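Local coordinates for protein V-type ATP synthase alpha chain (Nanoarchaeum equitans Kin4-M, PDB 5BN3) that forms the alpha chain (subunit A) of a V-type ATP synthase and carries a P-loop nucleotide-binding domain, here with ADP and magnesium ions in the model, at residues N8-I13 with R330-R335; P118-G123 with G152-I157. All coordinates share one frame; numbering follows the deposited sequence.

Contact 1: residues N8-I13 with R330-R335; sequences NGPLVI and REISSR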
loop_
_atom_site.group_PDB
_atom_site.type_symbol
_atom_site.label_atom_id
_atom_site.label_comp_id
_atom_site.label_asym_id
_atom_site.label_seq_id
_atom_site.Cartn_x
_atom_site.Cartn_y
_atom_site.Cartn_z
ATOM N N ASN A 8 5.128 -4.843 31.247
ATOM C CA ASN A 8 4.857 -4.231 29.950
ATOM C C ASN A 8 3.515 -4.726 29.434
ATOM O O ASN A 8 3.441 -5.765 28.775
ATOM C CB ASN A 8 5.973 -4.585 28.963
ATOM C CG ASN A 8 5.825 -3.881 27.624
ATOM O OD1 ASN A 8 4.984 -2.996 27.457
ATOM N ND2 ASN A 8 6.656 -4.267 26.665
ATOM N N GLY A 9 2.455 -3.986 29.744
ATOM C CA GLY A 9 1.110 -4.424 29.424
ATOM C C GLY A 9 0.800 -5.747 30.094
ATOM O O GLY A 9 1.047 -5.915 31.288
ATOM N N PRO A 10 0.273 -6.704 29.316
ATOM C CA PRO A 10 -0.095 -8.033 29.808
ATOM C C PRO A 10 1.127 -8.922 30.009
ATOM O O PRO A 10 0.977 -10.058 30.461
ATOM C CB PRO A 10 -0.951 -8.590 28.671
ATOM C CG PRO A 10 -0.380 -7.948 27.450
ATOM C CD PRO A 10 0.008 -6.558 27.873
ATOM N N LEU A 11 2.313 -8.420 29.668
ATOM C CA LEU A 11 3.541 -9.196 29.822
ATOM C C LEU A 11 4.321 -8.811 31.078
ATOM O O LEU A 11 4.653 -7.642 31.282
ATOM C CB LEU A 11 4.443 -9.038 28.593
ATOM C CG LEU A 11 5.765 -9.815 28.640
ATOM C CD1 LEU A 11 5.514 -11.304 28.487
ATOM C CD2 LEU A 11 6.749 -9.323 27.586
ATOM N N VAL A 12 4.612 -9.804 31.914
ATOM C CA VAL A 12 5.462 -9.608 33.083
ATOM C C VAL A 12 6.740 -10.432 32.941
ATOM O O VAL A 12 6.688 -11.609 32.577
ATOM C CB VAL A 12 4.727 -9.991 34.385
ATOM C CG1 VAL A 12 5.712 -10.212 35.528
ATOM C CG2 VAL A 12 3.723 -8.918 34.752
ATOM N N ILE A 13 7.885 -9.805 33.198
ATOM C CA ILE A 13 9.156 -10.519 33.218
ATOM C C ILE A 13 9.604 -10.693 34.665
ATOM O O ILE A 13 9.624 -9.731 35.438
ATOM C CB ILE A 13 10.243 -9.782 32.406
ATOM C CG1 ILE A 13 9.797 -9.628 30.951
ATOM C CG2 ILE A 13 11.564 -10.537 32.463
ATOM C CD1 ILE A 13 10.724 -8.780 30.103
ATOM N N ARG A 330 -1.093 -10.983 18.760
ATOM C CA ARG A 330 -0.299 -9.891 18.207
ATOM C C ARG A 330 0.238 -8.986 19.313
ATOM O O ARG A 330 1.389 -8.552 19.265
ATOM C CB ARG A 330 -1.158 -9.077 17.234
ATOM C CG ARG A 330 -0.465 -7.881 16.606
ATOM C CD ARG A 330 -1.484 -6.793 16.290
ATOM N NE ARG A 330 -1.885 -6.742 14.886
ATOM C CZ ARG A 330 -3.051 -6.263 14.459
ATOM N NH1 ARG A 330 -3.945 -5.810 15.326
ATOM N NH2 ARG A 330 -3.328 -6.249 13.165
ATOM N N GLU A 331 -0.598 -8.706 20.308
ATOM C CA GLU A 331 -0.188 -7.860 21.427
ATOM C C GLU A 331 0.908 -8.504 22.277
ATOM O O GLU A 331 1.891 -7.851 22.622
ATOM C CB GLU A 331 -1.397 -7.478 22.291
ATOM C CG GLU A 331 -1.050 -6.939 23.678
ATOM C CD GLU A 331 -0.528 -5.504 23.674
ATOM O OE1 GLU A 331 0.034 -5.051 22.652
ATOM O OE2 GLU A 331 -0.681 -4.825 24.711
ATOM N N ILE A 332 0.739 -9.784 22.603
ATOM C CA ILE A 332 1.748 -10.525 23.357
ATOM C C ILE A 332 3.061 -10.565 22.584
ATOM O O ILE A 332 4.133 -10.307 23.136
ATOM C CB ILE A 332 1.305 -11.981 23.628
ATOM C CG1 ILE A 332 -0.017 -12.026 24.404
ATOM C CG2 ILE A 332 2.397 -12.741 24.365
ATOM C CD1 ILE A 332 0.029 -11.351 25.758
ATOM N N SER A 333 2.963 -10.895 21.299
ATOM C CA SER A 333 4.121 -10.949 20.414
ATOM C C SER A 333 4.850 -9.607 20.366
ATOM O O SER A 333 6.081 -9.559 20.362
ATOM C CB SER A 333 3.676 -11.363 19.009
ATOM O OG SER A 333 4.786 -11.656 18.182
ATOM N N SER A 334 4.082 -8.523 20.342
ATOM C CA SER A 334 4.640 -7.173 20.306
ATOM C C SER A 334 5.430 -6.830 21.569
ATOM O O SER A 334 6.517 -6.255 21.492
ATOM C CB SER A 334 3.521 -6.152 20.094
ATOM O OG SER A 334 4.004 -4.829 20.231
ATOM N N ARG A 335 4.876 -7.178 22.729
ATOM C CA ARG A 335 5.534 -6.920 24.008
ATOM C C ARG A 335 6.802 -7.756 24.146
ATOM O O ARG A 335 7.785 -7.316 24.740
ATOM C CB ARG A 335 4.591 -7.227 25.176
ATOM C CG ARG A 335 3.225 -6.554 25.103
ATOM C CD ARG A 335 3.292 -5.054 25.322
ATOM N NE ARG A 335 1.954 -4.462 25.352
ATOM C CZ ARG A 335 1.679 -3.247 25.817
ATOM N NH1 ARG A 335 2.646 -2.488 26.307
ATOM N NH2 ARG A 335 0.432 -2.798 25.803
#

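Contact 2: residues P118-G123 with G152-I157; sequences PKKKKG and GKIEEI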
loop_
_atom_site.group_PDB
_atom_site.type_symbol
_atom_site.label_atom_id
_atom_site.label_comp_id
_atom_site.label_asym_id
_atom_site.label_seq_id
_atom_site.Cartn_x
_atom_site.Cartn_y
_atom_site.Cartn_z
ATOM N N PRO A 118 -24.510 -45.296 39.157
ATOM C CA PRO A 118 -23.367 -46.046 38.620
ATOM C C PRO A 118 -23.747 -46.935 37.439
ATOM O O PRO A 118 -24.888 -47.385 37.348
ATOM C CB PRO A 118 -22.923 -46.906 39.810
ATOM C CG PRO A 118 -24.155 -47.087 40.620
ATOM C CD PRO A 118 -24.924 -45.796 40.481
ATOM N N LYS A 119 -22.797 -47.171 36.541
ATOM C CA LYS A 119 -23.025 -48.047 35.402
ATOM C C LYS A 119 -22.029 -49.193 35.422
ATOM O O LYS A 119 -22.008 -50.033 34.525
ATOM C CB LYS A 119 -22.917 -47.267 34.090
ATOM C CG LYS A 119 -24.079 -46.323 33.842
ATOM C CD LYS A 119 -25.403 -47.069 33.935
ATOM C CE LYS A 119 -26.577 -46.177 33.563
ATOM N NZ LYS A 119 -27.862 -46.936 33.565
ATOM N N LYS A 120 -21.203 -49.212 36.461
ATOM C CA LYS A 120 -20.242 -50.285 36.657
ATOM C C LYS A 120 -20.452 -50.910 38.028
ATOM O O LYS A 120 -21.025 -50.285 38.923
ATOM C CB LYS A 120 -18.816 -49.748 36.548
ATOM C CG LYS A 120 -18.507 -49.010 35.260
ATOM C CD LYS A 120 -18.644 -49.905 34.040
ATOM C CE LYS A 120 -17.284 -50.279 33.471
ATOM N NZ LYS A 120 -17.324 -50.421 31.986
ATOM N N LYS A 121 -19.996 -52.148 38.187
ATOM C CA LYS A 121 -20.094 -52.832 39.468
ATOM C C LYS A 121 -18.725 -52.949 40.117
ATOM O O LYS A 121 -17.699 -52.795 39.456
ATOM C CB LYS A 121 -20.694 -54.228 39.289
ATOM C CG LYS A 121 -22.126 -54.231 38.790
ATOM C CD LYS A 121 -22.644 -55.651 38.625
ATOM C CE LYS A 121 -24.100 -55.670 38.191
ATOM N NZ LYS A 121 -24.591 -57.067 38.028
ATOM N N LYS A 122 -18.723 -53.213 41.418
ATOM C CA LYS A 122 -17.498 -53.497 42.149
ATOM C C LYS A 122 -16.829 -54.719 41.525
ATOM O O LYS A 122 -17.502 -55.692 41.185
ATOM C CB LYS A 122 -17.839 -53.768 43.616
ATOM C CG LYS A 122 -16.652 -53.949 44.545
ATOM C CD LYS A 122 -17.149 -54.227 45.958
ATOM C CE LYS A 122 -16.029 -54.686 46.872
ATOM N NZ LYS A 122 -16.562 -55.211 48.160
ATOM N N GLY A 123 -15.514 -54.658 41.346
ATOM C CA GLY A 123 -14.788 -55.763 40.748
ATOM C C GLY A 123 -14.643 -55.651 39.242
ATOM O O GLY A 123 -13.864 -56.385 38.634
ATOM N N GLY A 152 -7.825 -49.803 35.787
ATOM C CA GLY A 152 -7.717 -50.792 36.843
ATOM C C GLY A 152 -9.053 -51.333 37.302
ATOM O O GLY A 152 -10.072 -51.163 36.631
ATOM N N LYS A 153 -9.044 -51.987 38.458
ATOM C CA LYS A 153 -10.246 -52.617 38.979
ATOM C C LYS A 153 -10.991 -51.701 39.938
ATOM O O LYS A 153 -10.384 -50.990 40.742
ATOM C CB LYS A 153 -9.900 -53.938 39.666
ATOM C CG LYS A 153 -10.831 -55.074 39.292
ATOM C CD LYS A 153 -10.167 -56.424 39.499
ATOM C CE LYS A 153 -10.912 -57.510 38.745
ATOM N NZ LYS A 153 -10.261 -58.837 38.883
ATOM N N ILE A 154 -12.315 -51.718 39.837
ATOM C CA ILE A 154 -13.156 -50.949 40.739
ATOM C C ILE A 154 -13.216 -51.637 42.095
ATOM O O ILE A 154 -13.875 -52.667 42.255
ATOM C CB ILE A 154 -14.567 -50.782 40.162
ATOM C CG1 ILE A 154 -14.482 -50.021 38.840
ATOM C CG2 ILE A 154 -15.462 -50.045 41.140
ATOM C CD1 ILE A 154 -15.779 -49.933 38.107
ATOM N N GLU A 155 -12.507 -51.070 43.066
ATOM C CA GLU A 155 -12.430 -51.645 44.401
ATOM C C GLU A 155 -13.625 -51.193 45.231
ATOM O O GLU A 155 -14.004 -51.844 46.206
ATOM C CB GLU A 155 -11.119 -51.228 45.074
ATOM C CG GLU A 155 -9.877 -51.540 44.246
ATOM C CD GLU A 155 -8.597 -51.026 44.881
ATOM O OE1 GLU A 155 -8.635 -49.952 45.518
ATOM O OE2 GLU A 155 -7.554 -51.700 44.744
ATOM N N GLU A 156 -14.216 -50.075 44.821
ATOM C CA GLU A 156 -15.358 -49.496 45.512
ATOM C C GLU A 156 -16.080 -48.543 44.567
ATOM O O GLU A 156 -15.438 -47.773 43.854
ATOM C CB GLU A 156 -14.878 -48.726 46.744
ATOM C CG GLU A 156 -15.753 -48.890 47.966
ATOM C CD GLU A 156 -15.516 -50.206 48.674
ATOM O OE1 GLU A 156 -14.351 -50.652 48.740
ATOM O OE2 GLU A 156 -16.494 -50.792 49.171
ATOM N N ILE A 157 -17.409 -48.604 44.547
ATOM C CA ILE A 157 -18.195 -47.633 43.787
ATOM C C ILE A 157 -19.535 -47.359 44.463
ATOM O O ILE A 157 -20.266 -48.283 44.826
ATOM C CB ILE A 157 -18.384 -48.045 42.301
ATOM C CG1 ILE A 157 -19.184 -46.976 41.547
ATOM C CG2 ILE A 157 -19.048 -49.409 42.187
ATOM C CD1 ILE A 157 -19.286 -47.222 40.056
#

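Contact 1: residues N8-I13 with R330-R335
A beta hairpin of the N-terminal beta-barrel domain, turning at Asn8-Leu11, meets the last turns of helix 322-335 in the nucleotide-binding domain, and Arg335 is the side chain that reaches across. The turn is of type II', with Gly9 at its first corner and Pro10 at its second; Asn8 and Leu11 pair through both their backbone N-H and C=O groups. Arg335 NH1 donates to Asn8 OD1 at 2.7 Å with an N-H...O angle of 140°. NH1 approaches from above the amide plane, 35° out of it, and the amide and guanidinium planes stand almost perpendicular. On one face of the guanidinium lies Gly9, whose CA stands 3.8 Å above the centre of that group. A second partner is Glu331, one helical turn earlier: its OE2 receives Arg335 NH2 at 2.6 Å, on the syn side and in the guanidinium plane, and takes a weaker bond from NE. One carboxylate oxygen thus fixes the rotation of the group while NH1 still points at the turn. Van der Waals contacts flank the polar ones. Pro10 CG makes an apolar contact with Ile332 CD1 at 3.8 Å, and Pro10 CD lies 3.7 Å from Glu331 OE2. Leu11 has CG anti to its backbone N (chi1 -180°); CD2, set by chi2, lies 3.6 Å from Arg335 O. The chain of NEQ263 packs on Arg335 through its Tyr254. The arrangement is a type II' hairpin turn docked on a helix C-terminus, joining barrel to nucleotide-binding domain in this ATP synthase alpha/beta family subunit.

Contact 2: residues P118-G123 with G152-I157
Ile154 and Ile157, on the two sides of a classic beta bulge, both turn their side chains to an irregular, lysine-rich loop within the barrel-sandwich domain of the family. In the bulge, where the strand turns a corner, Glu155 and Glu156 both pair with Ile170 of strand 169-171. A single backbone hydrogen bond, Gly123 N to Ile154 O, ties loop to strand; it is short, 2.7 Å, and nearly straight at 167°. Gly123 has a positive phi of 92°, a backbone shape that suits glycine. Ile154 CD1 presses on Lys120 CB at 3.4 Å, closer than usual for two carbons, and the two side chains cross at about a right angle; the same methyl lies 3.7 Å from Lys121 O. Ile157 CG1 is anti to its backbone N (chi1 -179°), and with chi2 also anti CD1 reaches 3.7 Å from Pro118 CB, while CG2 approaches Lys122 N. Lys120, Lys122 and Lys153 contribute their aliphatic parts. Lys122 runs extended past the strand, its CE 3.6 Å from Glu155 O; its NZ remains 4.5 Å from Glu156 OE2, too far for a salt bridge, though an electrostatic attraction is likely. Asp124, next along the loop, accepts the Lys121 N-H through OD2. From the strand, the extended chain of Lys153 passes Gly123, bringing its CE to 3.2 Å from Gly123 O.

In the fold
Contact 1 is partly buried and joins two domains, barrel and nucleotide-binding, with over three hundred residues between its segments; contact 2 is a surface contact within one domain, between neighbouring parts of the barrel-sandwich region. The centres of contact 1 and contact 2 lie about 49 Å apart, and the two do not touch. The chemistry differs: contact 1 is carried by a charged side chain, contact 2 by a backbone bond and by hydrocarbon packing of isoleucines against the loop, with the carbon chains of Lys120, Lys122 and Lys153 alongside. The chain of NEQ263 also reaches contact 1, while no other protein chain of the assembly touches contact 2.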